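Local coordinates for FACT-Spt16 (Cicer arietinum, PDB 5CE6), which is the N-terminal domain of the large subunit of the FACT histone chaperone and probably helps bind histones H3-H4 during transcription, at residues Ala289-Asp293 with Ser294-Ile298. Residues are numbered along the deposited sequence; the frame is centred on the assembly and turned at random.
Sequences ALYYD and SASVI. With K (potassium ion), chain D; NA (sodium ion), chain E.
S296 donates a hydrogen bond from OG to the carbonyl O of D293, 2.7 Å away. This bond closes the turn that leads into strand 296-306. The hydroxyl lies above the carbonyl plane, about 50° out of it. With chi1 at -74°, OG sits beside its own backbone N and faces back into the turn. The same OG meets the edge of the Y291 ring, 3.2 Å from CD2 and near the ring plane.

The tightly packed part lies deeper. L290 and I298 are both buried, and their side chains cross at about a right angle. L290 CD1 rests 3.9 Å from I298 CG2, and I298 CD1 also touches it. L225 and V228 of helix 200-230 pack against L290 as well. Beside this pair the arms are linked by water instead of side chains: one water donates to both Y291 O and V297 O.

The tip, D293 and S294, is looser and exposed to solvent. D293 OD1 accepts from S294 N at 2.6 Å through its anti lone pair. Past the tip, A295 and S296 lie opposite I319 of strand 309-319 in a G1 beta bulge. A295 O binds the potassium ion at 2.9 Å; S420 and N422 belong to the same site. A water on the ion also hydrogen-bonds Y291 OH. Away from the tip, A289 O and two waters bind a sodium ion.

L290 thus ties the turn to helix 200-230 and to I298, while polar groups and water hold the rest, and the bulge presents a backbone oxygen to potassium.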
loop_
_atom_site.group_PDB
_atom_site.type_symbol
_atom_site.label_atom_id
_atom_site.label_comp_id
_atom_site.label_asym_id
_atom_site.label_seq_id
_atom_site.Cartn_x
_atom_site.Cartn_y
_atom_site.Cartn_z
ATOM N N ALA A 289 -10.697 -14.687 -21.982
ATOM C CA ALA A 289 -10.820 -15.975 -21.314
ATOM C C ALA A 289 -9.476 -16.405 -20.741
ATOM O O ALA A 289 -8.431 -16.134 -21.330
ATOM C CB ALA A 289 -11.336 -17.016 -22.279
ATOM N N LEU A 290 -9.510 -17.064 -19.588
ATOM C CA LEU A 290 -8.310 -17.663 -19.014
ATOM C C LEU A 290 -7.718 -18.645 -20.019
ATOM O O LEU A 290 -8.445 -19.430 -20.627
ATOM C CB LEU A 290 -8.659 -18.399 -17.718
ATOM C CG LEU A 290 -7.491 -18.996 -16.943
ATOM C CD1 LEU A 290 -6.742 -17.883 -16.229
ATOM C CD2 LEU A 290 -7.956 -20.057 -15.956
ATOM N N TYR A 291 -6.404 -18.583 -20.209
ATOM C CA TYR A 291 -5.741 -19.422 -21.208
ATOM C C TYR A 291 -4.838 -20.417 -20.508
ATOM O O TYR A 291 -4.013 -20.037 -19.672
ATOM C CB TYR A 291 -4.918 -18.571 -22.177
ATOM C CG TYR A 291 -4.370 -19.357 -23.350
ATOM C CD1 TYR A 291 -5.136 -19.552 -24.490
ATOM C CD2 TYR A 291 -3.091 -19.896 -23.313
ATOM C CE1 TYR A 291 -4.648 -20.263 -25.561
ATOM C CE2 TYR A 291 -2.592 -20.615 -24.376
ATOM C CZ TYR A 291 -3.376 -20.790 -25.503
ATOM O OH TYR A 291 -2.885 -21.503 -26.579
ATOM N N TYR A 292 -4.985 -21.693 -20.851
ATOM C CA TYR A 292 -4.254 -22.726 -20.137
ATOM C C TYR A 292 -3.829 -23.893 -21.008
ATOM O O TYR A 292 -3.660 -25.004 -20.513
ATOM C CB TYR A 292 -5.056 -23.235 -18.930
ATOM C CG TYR A 292 -6.503 -23.517 -19.238
ATOM C CD1 TYR A 292 -6.875 -24.688 -19.889
ATOM C CD2 TYR A 292 -7.498 -22.604 -18.897
ATOM C CE1 TYR A 292 -8.191 -24.945 -20.190
ATOM C CE2 TYR A 292 -8.817 -22.853 -19.194
ATOM C CZ TYR A 292 -9.159 -24.025 -19.837
ATOM O OH TYR A 292 -10.479 -24.278 -20.135
ATOM N N ASP A 293 -3.639 -23.652 -22.300
ATOM C CA ASP A 293 -3.082 -24.702 -23.147
ATOM C C ASP A 293 -1.592 -24.881 -22.840
ATOM O O ASP A 293 -1.073 -24.282 -21.903
ATOM C CB ASP A 293 -3.318 -24.395 -24.624
ATOM C CG ASP A 293 -3.497 -25.654 -25.456
ATOM O OD1 ASP A 293 -2.614 -26.538 -25.408
ATOM O OD2 ASP A 293 -4.536 -25.764 -26.139
ATOM N N SER A 294 -0.904 -25.712 -23.617
ATOM C CA SER A 294 0.501 -26.013 -23.334
ATOM C C SER A 294 1.388 -24.773 -23.296
ATOM O O SER A 294 1.129 -23.800 -23.997
ATOM C CB SER A 294 1.051 -27.023 -24.347
ATOM O OG SER A 294 0.525 -28.310 -24.090
ATOM N N ALA A 295 2.422 -24.821 -22.460
ATOM C CA ALA A 295 3.382 -23.724 -22.312
ATOM C C ALA A 295 2.701 -22.421 -21.919
ATOM O O ALA A 295 2.944 -21.369 -22.513
ATOM C CB ALA A 295 4.195 -23.542 -23.584
ATOM N N SER A 296 1.866 -22.495 -20.893
ATOM C CA SER A 296 1.098 -21.331 -20.458
ATOM C C SER A 296 1.454 -20.909 -19.054
ATOM O O SER A 296 1.898 -21.720 -18.236
ATOM C CB SER A 296 -0.395 -21.628 -20.516
ATOM O OG SER A 296 -0.848 -21.629 -21.846
ATOM N N VAL A 297 1.257 -19.626 -18.760
ATOM C CA VAL A 297 1.402 -19.169 -17.381
ATOM C C VAL A 297 0.200 -18.313 -17.014
ATOM O O VAL A 297 -0.422 -17.693 -17.876
ATOM C CB VAL A 297 2.718 -18.396 -17.120
ATOM C CG1 VAL A 297 3.933 -19.238 -17.492
ATOM C CG2 VAL A 297 2.741 -17.111 -17.883
ATOM N N ILE A 298 -0.126 -18.315 -15.729
ATOM C CA ILE A 298 -1.263 -17.564 -15.203
ATOM C C ILE A 298 -0.771 -16.782 -14.003
ATOM O O ILE A 298 -0.173 -17.358 -13.089
ATOM C CB ILE A 298 -2.403 -18.520 -14.766
ATOM C CG1 ILE A 298 -2.930 -19.299 -15.975
ATOM C CG2 ILE A 298 -3.547 -17.750 -14.077
ATOM C CD1 ILE A 298 -3.826 -20.494 -15.618
HETATM K K K D . 1.230 -20.434 -24.659
HETATM NA NA NA E . -5.956 -15.252 -22.005
HETATM O O HOH W 1 -1.778 -18.522 -20.156
HETATM O O HOH W 2 -0.264 -21.426 -26.983
HETATM O O HOH W 3 -5.196 -13.435 -23.934
HETATM O O HOH W 4 -7.601 -16.168 -24.105
#